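Local coordinates for putative enoyl-CoA hydratase/isomerase (Bordetella parapertussis, PDB 3ISA), which probably acts on acyl-CoA thioesters as a crotonase-family enoyl-CoA hydratase or isomerase, its exact substrate and reaction being unknown, at residues Pro231-Lys234 with Ala235-Asp239; Ala168-Ala171 with Arg172-Phe176; Ala181-Ala184 with Gln185-Ala188. One frame throughout, in Å; residues are numbered along the deposited sequence. Where two conformers were deposited one is given.

Contact 1: Pro231-Lys234 with Ala235-Asp239; sequences PGFK and ARIRD
I237 lays its CD1 methyl over one face of the F233 ring, 3.8 Å from the ring centroid and displaced toward the CE2-CZ rim, a CH-pi contact between residues one helical turn apart. F233 carries CG opposite its own N (chi1 -176°), and I237, with CG1 beside its N, runs on extended to bring CD1 over the ring. This is the tightly packed part of the contact. Both residues are buried, F233 against E77 and L80 of helix 77-95 and I237 against F69, Y72 and F138. On the flank of the same turn R236 folds back toward the start of the helix, its chain bending at chi3 so that the guanidinium lies with one face on F233 CA, 3.2 Å from NH2. Its plane stands 43° from the phenyl ring. From the edge of that group NH1 donates to P231 O at 3.0 Å; the bond is bent, and NH1 approaches from above the carbonyl plane. NE and NH2 bond to F138 O and Q230 O, so three backbone carbonyls fix the rotation of the guanidinium. The other side is looser and more solvent-exposed. K234 and R238 are joined there mainly through the backbone, R238 N donating to K234 O at 2.9 Å, while K234 NZ stays 5.2 Å from R238 NH2. E73 receives both, by a salt bridge to R238 and through its carbonyl to K234, with Q75 O as a second acceptor for NZ; this probably eases the repulsion between the like charges. G232, with positive phi, is the N-cap: its O accepts from R236 N at 3.0 Å, and the next residue along continues the pattern, I237 N donating to F233 O. It is the first turn of an alpha-helix, 233-241, in the C-terminal helical region of a crotonase fold.

Contact 2: Ala168-Ala171 with Arg172-Phe176; sequences ADEA and RRIGF
The guanidinium of R173 rests on the backbone of E170, the side chain doubling back over the preceding turn of helix 168-173. In the conformer described, CB touches E170 O and D169 O, both at 3.6 Å. CG and CD then run past D169 O, and NE continues toward E170 CA. Bends at chi2 and chi3 bring CZ to 3.6 Å from E170 CA, which sits under the centre of the guanidinium face. At the tip NH1 meets E170 CB and CG, whereas NH2 lies near E170 N. The E170 carboxylate points elsewhere, to a salt bridge with R164, and R173 NH1 remains 4.6 Å from E170 OE1. Ordinary helical bonds join R172 N to A168 O, R173 N to D169 O and I174 N to E170 O. The helix then ends in a Schellman motif with G175 at positive phi, and A171 O accepts a weak bond from F176 N (2.8 Å, 128°). The turn ends the short helix between strands 165-167 and 179-180 of the crotonase fold. A171 CB lies at the edge of the F176 ring, which is buried among F131, F147 and F166. On the solvent side D169 and R172 run alongside each other in the same direction; D169 OD1 and R172 NH2 make a long salt bridge of 3.6 Å, and a water also links R172 NH2, which donates to it weakly, to the backbone O of D169.

Contact 3: Ala181-Ala184 with Gln185-Ala188; sequences AAQA and QWPA
W186 folds its indole back under the turn 181-184, with NE1 donating to A181 O at 3.0 Å. The turn includes a short 3-10 segment, Q183 to Q185, that leads into helix 186-197, the connection leaving strand 179-180, outermost in the larger sheet of this chain's crotonase fold. W186 has CG beside its own N (chi1 -70°), which sends the ring back along the chain, and chi2 near zero (4°) brings CD1 and NE1 round to the carbonyls of A181 and A182. The indole bond is bent: NE1 stands well above the A181 carbonyl plane, and the oxygen itself is tilted from the ring plane. W186 CD1 lies 3.2 Å from A182 O. Q183 covers one indole face. Its CG, likewise placed beside the backbone N by chi1, sits over the six-membered ring, 3.7 Å from the centroid and only 8° off the normal, a CH-pi contact. The chain then runs outward past the CZ3 rim, Q183 OE1 being 4.0 Å from W186 CZ3, and the terminal amide is tilted modestly from the indole plane. W186 is buried, with T126 also packing on it, although its neighbours here are mostly exposed; Q183 touches H106 and T126. Q185 behaves differently: its chain bends at chi2, curling the amide back to the outer side of the turn, where OE1 lies 3.7 Å from A182 CB and NE2 is near the A184 carbonyl. Under these side chains two backbone bonds of 3-10 spacing close the turn, Q185 N to A182 O and W186 N to Q183 O. P187 has no N-H to give, and its ring CD rests 3.6 Å from A184 O. A184 O accepts from a water at 2.7 Å, which accepts from A188 N and so bridges the two.

In the fold
Each contact lies within one local turn, and none touches another. Contacts 1 and 3 sit on opposite sides of the chain's centre, about 40 Å apart between centres; contact 2 is nearer to contact 3, about 7 Å between nearest atoms. Contacts 2 and 3 flank the short strand 179-180, one ending the helix before it and the other starting the helix after it, whereas contact 1 opens the last helix. Contacts 1 and 2 are partly buried and combine an aromatic side turned inward with a charged outer side. Contact 3 is a surface turn without charged side chains, using an indole, amides and water.

Contact 1: Pro231-Lys234 with Ala235-Asp239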
ATOM      1  N   PRO D 231     -24.381  13.007  12.150  1.00 26.76           N
ATOM      2  CA  PRO D 231     -25.563  13.538  12.848  1.00 23.29           C
ATOM      3  C   PRO D 231     -26.871  12.898  12.366  1.00 23.07           C
ATOM      4  O   PRO D 231     -27.018  12.624  11.177  1.00 24.14           O
ATOM      5  CB  PRO D 231     -25.514  15.026  12.501  1.00 26.49           C
ATOM      6  CG  PRO D 231     -24.027  15.307  12.487  1.00 27.81           C
ATOM      7  CD  PRO D 231     -23.481  14.104  11.728  1.00 24.23           C
ATOM      8  N   GLY D 232     -27.772  12.625  13.304  1.00 25.83           N
ATOM      9  CA  GLY D 232     -29.068  12.018  12.987  1.00 26.91           C
ATOM     10  C   GLY D 232     -29.097  10.495  12.991  1.00 27.47           C
ATOM     11  O   GLY D 232     -30.058   9.906  12.492  1.00 27.21           O
ATOM     12  N   PHE D 233     -28.066   9.871  13.570  1.00 27.97           N
ATOM     13  CA  PHE D 233     -27.934   8.393  13.687  1.00 27.94           C
ATOM     14  C   PHE D 233     -29.162   7.756  14.320  1.00 25.92           C
ATOM     15  O   PHE D 233     -29.762   6.825  13.759  1.00 25.26           O
ATOM     16  CB  PHE D 233     -26.649   8.035  14.485  1.00 32.35           C
ATOM     17  CG  PHE D 233     -26.343   6.542  14.586  1.00 32.30           C
ATOM     18  CD1 PHE D 233     -26.401   5.710  13.472  1.00 32.40           C
ATOM     19  CD2 PHE D 233     -25.940   5.990  15.803  1.00 36.76           C
ATOM     20  CE1 PHE D 233     -26.088   4.326  13.568  1.00 31.68           C
ATOM     21  CE2 PHE D 233     -25.629   4.617  15.916  1.00 35.82           C
ATOM     22  CZ  PHE D 233     -25.704   3.789  14.794  1.00 28.21           C
ATOM     23  N   LYS D 234     -29.540   8.300  15.469  1.00 23.27           N
ATOM     24  CA  LYS D 234     -30.679   7.835  16.244  1.00 28.09           C
ATOM     25  C   LYS D 234     -31.993   7.915  15.468  1.00 26.07           C
ATOM     26  O   LYS D 234     -32.808   6.976  15.515  1.00 23.10           O
ATOM     27  CB  LYS D 234     -30.777   8.655  17.521  1.00 32.37           C
ATOM     28  CG  LYS D 234     -31.017   7.844  18.745  1.00 33.10           C
ATOM     29  CD  LYS D 234     -30.890   8.695  19.978  1.00 39.64           C
ATOM     30  CE  LYS D 234     -31.972   8.321  20.951  1.00 34.19           C
ATOM     31  NZ  LYS D 234     -31.812   9.023  22.246  1.00 30.56           N
ATOM     32  N   ALA D 235     -32.183   9.028  14.755  1.00 24.81           N
ATOM     33  CA  ALA D 235     -33.363   9.217  13.908  1.00 24.79           C
ATOM     34  C   ALA D 235     -33.406   8.213  12.755  1.00 25.72           C
ATOM     35  O   ALA D 235     -34.482   7.699  12.426  1.00 25.89           O
ATOM     36  CB  ALA D 235     -33.443  10.658  13.384  1.00 27.21           C
ATOM     37  N   ARG D 236     -32.238   7.908  12.170  1.00 23.44           N
ATOM     38  CA  ARG D 236     -32.128   6.911  11.093  1.00 23.24           C
ATOM     39  C   ARG D 236     -32.525   5.522  11.603  1.00 23.17           C
ATOM     40  O   ARG D 236     -33.245   4.763  10.919  1.00 20.97           O
ATOM     41  CB  ARG D 236     -30.698   6.866  10.513  1.00 23.00           C
ATOM     42  CG  ARG D 236     -30.295   8.090   9.674  1.00 36.64           C
ATOM     43  CD  ARG D 236     -28.973   7.871   8.927  1.00 30.06           C
ATOM     44  NE  ARG D 236     -27.804   7.626   9.795  1.00 34.10           N
ATOM     45  CZ  ARG D 236     -27.033   8.578  10.336  1.00 45.81           C
ATOM     46  NH1 ARG D 236     -27.307   9.867  10.153  1.00 30.58           N
ATOM     47  NH2 ARG D 236     -25.985   8.244  11.091  1.00 36.41           N
ATOM     48  N   ILE D 237     -32.054   5.194  12.804  1.00 20.69           N
ATOM     49  CA  ILE D 237     -32.452   3.952  13.476  1.00 22.90           C
ATOM     50  C   ILE D 237     -33.986   3.893  13.686  1.00 19.04           C
ATOM     51  O   ILE D 237     -34.636   2.895  13.331  1.00 22.52           O
ATOM     52  CB  ILE D 237     -31.672   3.774  14.814  1.00 23.01           C
ATOM     53  CG1 ILE D 237     -30.166   3.560  14.542  1.00 23.12           C
ATOM     54  CG2 ILE D 237     -32.232   2.615  15.627  1.00 22.82           C
ATOM     55  CD1 ILE D 237     -29.272   3.590  15.799  1.00 25.98           C
ATOM     56  N   ARG D 238     -34.542   4.971  14.239  1.00 23.26           N
ATOM     57  CA  ARG D 238     -35.987   5.106  14.471  1.00 28.87           C
ATOM     58  C   ARG D 238     -36.794   4.859  13.199  1.00 30.47           C
ATOM     59  O   ARG D 238     -37.730   4.050  13.203  1.00 29.16           O
ATOM     60  CB  ARG D 238     -36.295   6.483  15.070  1.00 28.60           C
ATOM     61  CG  ARG D 238     -37.717   6.655  15.638  1.00 27.49           C
ATOM     62  CD  ARG D 238     -37.894   8.053  16.220  1.00 35.86           C
ATOM     63  NE  ARG D 238     -36.942   8.310  17.300  1.00 39.12           N
ATOM     64  CZ  ARG D 238     -36.012   9.266  17.286  1.00 36.98           C
ATOM     65  NH1 ARG D 238     -35.905  10.094  16.251  1.00 38.47           N
ATOM     66  NH2 ARG D 238     -35.197   9.403  18.324  1.00 40.82           N
ATOM     67  N   ASP D 239     -36.393   5.515  12.106  1.00 27.14           N
ATOM     68  CA  ASP D 239     -37.032   5.359  10.799  1.00 32.63           C
ATOM     69  C   ASP D 239     -37.000   3.922  10.299  1.00 34.26           C
ATOM     70  O   ASP D 239     -38.001   3.426   9.775  1.00 31.49           O
ATOM     71  CB  ASP D 239     -36.374   6.263   9.751  1.00 30.25           C
ATOM     72  CG  ASP D 239     -36.687   7.739   9.961  1.00 48.28           C
ATOM     73  OD1 ASP D 239     -37.579   8.065  10.775  1.00 54.04           O
ATOM     74  OD2 ASP D 239     -36.033   8.583   9.306  1.00 55.36           O
TER

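Contact 2: Ala168-Ala171 with Arg172-Phe176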
ATOM      1  N   ALA D 168     -29.779 -20.539   4.441  1.00 31.51           N
ATOM      2  CA  ALA D 168     -28.698 -21.520   4.521  1.00 32.27           C
ATOM      3  C   ALA D 168     -28.183 -22.017   3.161  1.00 35.21           C
ATOM      4  O   ALA D 168     -26.965 -22.116   2.968  1.00 28.60           O
ATOM      5  CB  ALA D 168     -29.123 -22.684   5.390  1.00 29.73           C
ATOM      6  N   ASP D 169     -29.102 -22.307   2.226  1.00 35.09           N
ATOM      7  CA  ASP D 169     -28.728 -22.758   0.876  1.00 36.05           C
ATOM      8  C   ASP D 169     -27.918 -21.716   0.135  1.00 25.36           C
ATOM      9  O   ASP D 169     -26.861 -22.037  -0.406  1.00 29.86           O
ATOM     10  CB  ASP D 169     -29.961 -23.131   0.042  1.00 44.40           C
ATOM     11  CG  ASP D 169     -30.598 -24.431   0.487  1.00 59.02           C
ATOM     12  OD1 ASP D 169     -29.878 -25.313   1.009  1.00 73.54           O
ATOM     13  OD2 ASP D 169     -31.827 -24.570   0.303  1.00 76.08           O
ATOM     14  N   GLU D 170     -28.405 -20.474   0.139  1.00 27.61           N
ATOM     15  CA  GLU D 170     -27.674 -19.355  -0.458  1.00 30.13           C
ATOM     16  C   GLU D 170     -26.342 -19.125   0.236  1.00 28.94           C
ATOM     17  O   GLU D 170     -25.322 -18.971  -0.441  1.00 31.75           O
ATOM     18  CB  GLU D 170     -28.482 -18.050  -0.484  1.00 28.96           C
ATOM     19  CG  GLU D 170     -27.716 -16.949  -1.241  1.00 31.43           C
ATOM     20  CD  GLU D 170     -28.470 -15.640  -1.456  1.00 39.35           C
ATOM     21  OE1 GLU D 170     -29.678 -15.549  -1.135  1.00 44.81           O
ATOM     22  OE2 GLU D 170     -27.823 -14.690  -1.963  1.00 41.05           O
ATOM     23  N   ALA D 171     -26.349 -19.126   1.575  1.00 28.46           N
ATOM     24  CA  ALA D 171     -25.103 -18.991   2.357  1.00 27.37           C
ATOM     25  C   ALA D 171     -24.047 -20.034   1.960  1.00 24.18           C
ATOM     26  O   ALA D 171     -22.867 -19.700   1.804  1.00 27.60           O
ATOM     27  CB  ALA D 171     -25.407 -19.059   3.850  1.00 25.42           C
ATOM     28  N   ARG D 172     -24.484 -21.278   1.745  1.00 29.04           N
ATOM     29  CA  ARG D 172     -23.593 -22.342   1.275  1.00 30.23           C
ATOM     30  C   ARG D 172     -23.048 -22.101  -0.141  1.00 29.96           C
ATOM     31  O   ARG D 172     -21.834 -22.217  -0.357  1.00 30.35           O
ATOM     32  CB  ARG D 172     -24.250 -23.732   1.394  1.00 34.99           C
ATOM     33  CG  ARG D 172     -23.229 -24.863   1.564  1.00 41.16           C
ATOM     34  CD  ARG D 172     -23.619 -26.145   0.822  1.00 60.27           C
ATOM     35  NE  ARG D 172     -24.534 -26.989   1.587  1.00 70.28           N
ATOM     36  CZ  ARG D 172     -25.853 -27.049   1.402  1.00 81.34           C
ATOM     37  NH1 ARG D 172     -26.589 -27.854   2.157  1.00 84.04           N
ATOM     38  NH2 ARG D 172     -26.442 -26.314   0.466  1.00 79.89           N
ATOM     39  N   ARG D 173     -23.947 -21.753  -1.071  1.00 33.40           N
ATOM     40  CA  ARG D 173     -23.572 -21.471  -2.454  0.50 30.73           C
ATOM     41  C   ARG D 173     -22.497 -20.389  -2.579  1.00 30.67           C
ATOM     42  O   ARG D 173     -21.517 -20.581  -3.301  1.00 32.10           O
ATOM     43  CB  ARG D 173     -24.809 -21.108  -3.276  0.50 33.30           C
ATOM     44  CG  ARG D 173     -25.485 -22.311  -3.936  0.50 37.15           C
ATOM     45  CD  ARG D 173     -27.009 -22.188  -3.973  0.50 35.40           C
ATOM     46  NE  ARG D 173     -27.481 -20.821  -4.198  0.50 31.09           N
ATOM     47  CZ  ARG D 173     -28.661 -20.361  -3.787  0.50 20.63           C
ATOM     48  NH1 ARG D 173     -29.005 -19.102  -4.020  0.50 24.07           N
ATOM     49  NH2 ARG D 173     -29.493 -21.155  -3.122  0.50 26.41           N
ATOM     50  N   ILE D 174     -22.664 -19.285  -1.859  1.00 26.16           N
ATOM     51  CA  ILE D 174     -21.742 -18.156  -1.940  1.00 26.88           C
ATOM     52  C   ILE D 174     -20.474 -18.317  -1.078  1.00 24.74           C
ATOM     53  O   ILE D 174     -19.603 -17.436  -1.079  1.00 25.69           O
ATOM     54  CB  ILE D 174     -22.478 -16.823  -1.643  1.00 30.17           C
ATOM     55  CG1 ILE D 174     -22.894 -16.751  -0.167  1.00 23.20           C
ATOM     56  CG2 ILE D 174     -23.693 -16.678  -2.569  1.00 33.96           C
ATOM     57  CD1 ILE D 174     -23.712 -15.513   0.202  1.00 22.00           C
ATOM     58  N   GLY D 175     -20.372 -19.437  -0.356  1.00 25.61           N
ATOM     59  CA  GLY D 175     -19.195 -19.734   0.467  1.00 26.75           C
ATOM     60  C   GLY D 175     -19.197 -19.048   1.828  1.00 23.63           C
ATOM     61  O   GLY D 175     -18.162 -18.994   2.503  1.00 25.14           O
ATOM     62  N   PHE D 176     -20.361 -18.543   2.237  1.00 22.05           N
ATOM     63  CA  PHE D 176     -20.516 -17.941   3.560  1.00 21.49           C
ATOM     64  C   PHE D 176     -20.500 -19.007   4.671  1.00 28.06           C
ATOM     65  O   PHE D 176     -20.067 -18.735   5.788  1.00 21.69           O
ATOM     66  CB  PHE D 176     -21.764 -17.041   3.625  1.00 22.98           C
ATOM     67  CG  PHE D 176     -21.824 -16.172   4.865  1.00 18.81           C
ATOM     68  CD1 PHE D 176     -20.809 -15.256   5.145  1.00 19.70           C
ATOM     69  CD2 PHE D 176     -22.888 -16.270   5.746  1.00 18.88           C
ATOM     70  CE1 PHE D 176     -20.859 -14.459   6.301  1.00 19.05           C
ATOM     71  CE2 PHE D 176     -22.948 -15.484   6.908  1.00 24.92           C
ATOM     72  CZ  PHE D 176     -21.929 -14.577   7.184  1.00 19.96           C
TER
HETATM   73  O   HOH W   1     -26.688 -24.588  -1.571  1.00 57.24           O

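Contact 3: Ala181-Ala184 with Gln185-Ala188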
ATOM      1  N   ALA D 181     -25.359 -28.129   8.761  1.00 34.52           N
ATOM      2  CA  ALA D 181     -25.237 -29.225   9.710  1.00 33.75           C
ATOM      3  C   ALA D 181     -26.243 -29.050  10.827  1.00 34.84           C
ATOM      4  O   ALA D 181     -26.334 -27.977  11.437  1.00 31.38           O
ATOM      5  CB  ALA D 181     -23.821 -29.299  10.276  1.00 34.08           C
ATOM      6  N   ALA D 182     -27.001 -30.117  11.083  1.00 34.38           N
ATOM      7  CA  ALA D 182     -27.943 -30.161  12.195  1.00 33.46           C
ATOM      8  C   ALA D 182     -27.162 -30.030  13.498  1.00 31.43           C
ATOM      9  O   ALA D 182     -25.979 -30.389  13.555  1.00 35.76           O
ATOM     10  CB  ALA D 182     -28.737 -31.476  12.169  1.00 36.92           C
ATOM     11  N   GLN D 183     -27.819 -29.517  14.537  1.00 30.13           N
ATOM     12  CA  GLN D 183     -27.189 -29.344  15.859  1.00 32.76           C
ATOM     13  C   GLN D 183     -26.591 -30.623  16.450  1.00 35.22           C
ATOM     14  O   GLN D 183     -25.586 -30.563  17.164  1.00 32.88           O
ATOM     15  CB  GLN D 183     -28.159 -28.693  16.835  1.00 29.41           C
ATOM     16  CG  GLN D 183     -28.491 -27.252  16.448  1.00 36.37           C
ATOM     17  CD  GLN D 183     -29.230 -26.495  17.531  1.00 39.07           C
ATOM     18  OE1 GLN D 183     -28.816 -26.478  18.690  1.00 47.63           O
ATOM     19  NE2 GLN D 183     -30.326 -25.847  17.154  1.00 43.82           N
ATOM     20  N   ALA D 184     -27.184 -31.773  16.112  1.00 33.96           N
ATOM     21  CA  ALA D 184     -26.674 -33.080  16.544  1.00 35.85           C
ATOM     22  C   ALA D 184     -25.261 -33.406  16.024  1.00 35.17           C
ATOM     23  O   ALA D 184     -24.528 -34.171  16.659  1.00 34.90           O
ATOM     24  CB  ALA D 184     -27.665 -34.196  16.166  1.00 41.30           C
ATOM     25  N   GLN D 185     -24.888 -32.818  14.883  1.00 34.53           N
ATOM     26  CA  GLN D 185     -23.552 -32.977  14.286  1.00 32.27           C
ATOM     27  C   GLN D 185     -22.516 -31.975  14.808  1.00 27.90           C
ATOM     28  O   GLN D 185     -21.325 -32.094  14.518  1.00 30.11           O
ATOM     29  CB  GLN D 185     -23.637 -32.860  12.759  1.00 34.76           C
ATOM     30  CG  GLN D 185     -23.970 -34.173  12.024  1.00 47.48           C
ATOM     31  CD  GLN D 185     -25.342 -34.741  12.383  1.00 54.69           C
ATOM     32  OE1 GLN D 185     -26.376 -34.252  11.921  1.00 56.20           O
ATOM     33  NE2 GLN D 185     -25.350 -35.783  13.214  1.00 56.83           N
ATOM     34  N   TRP D 186     -22.974 -30.989  15.569  1.00 28.11           N
ATOM     35  CA  TRP D 186     -22.085 -29.929  16.074  1.00 26.61           C
ATOM     36  C   TRP D 186     -20.946 -30.421  17.002  1.00 29.52           C
ATOM     37  O   TRP D 186     -19.795 -30.002  16.795  1.00 28.97           O
ATOM     38  CB  TRP D 186     -22.892 -28.770  16.673  1.00 23.60           C
ATOM     39  CG  TRP D 186     -23.661 -27.946  15.649  1.00 27.36           C
ATOM     40  CD1 TRP D 186     -23.765 -28.181  14.305  1.00 24.67           C
ATOM     41  CD2 TRP D 186     -24.430 -26.759  15.905  1.00 24.95           C
ATOM     42  NE1 TRP D 186     -24.537 -27.209  13.709  1.00 28.36           N
ATOM     43  CE2 TRP D 186     -24.964 -26.330  14.672  1.00 21.72           C
ATOM     44  CE3 TRP D 186     -24.733 -26.022  17.069  1.00 19.04           C
ATOM     45  CZ2 TRP D 186     -25.774 -25.196  14.558  1.00 22.21           C
ATOM     46  CZ3 TRP D 186     -25.537 -24.893  16.955  1.00 24.30           C
ATOM     47  CH2 TRP D 186     -26.046 -24.490  15.705  1.00 28.34           C
ATOM     48  N   PRO D 187     -21.232 -31.314  18.000  1.00 31.49           N
ATOM     49  CA  PRO D 187     -20.095 -31.843  18.777  1.00 31.64           C
ATOM     50  C   PRO D 187     -18.952 -32.456  17.951  1.00 28.14           C
ATOM     51  O   PRO D 187     -17.787 -32.187  18.251  1.00 26.90           O
ATOM     52  CB  PRO D 187     -20.752 -32.893  19.695  1.00 32.79           C
ATOM     53  CG  PRO D 187     -22.124 -32.352  19.909  1.00 30.85           C
ATOM     54  CD  PRO D 187     -22.510 -31.849  18.530  1.00 32.92           C
ATOM     55  N   ALA D 188     -19.280 -33.238  16.919  1.00 25.99           N
ATOM     56  CA  ALA D 188     -18.267 -33.818  16.032  1.00 29.20           C
ATOM     57  C   ALA D 188     -17.478 -32.754  15.245  1.00 27.10           C
ATOM     58  O   ALA D 188     -16.256 -32.894  15.040  1.00 27.02           O
ATOM     59  CB  ALA D 188     -18.892 -34.838  15.085  1.00 29.22           C
TER
HETATM   60  O   HOH W   2     -21.910 -34.893  16.723  1.00 28.98           O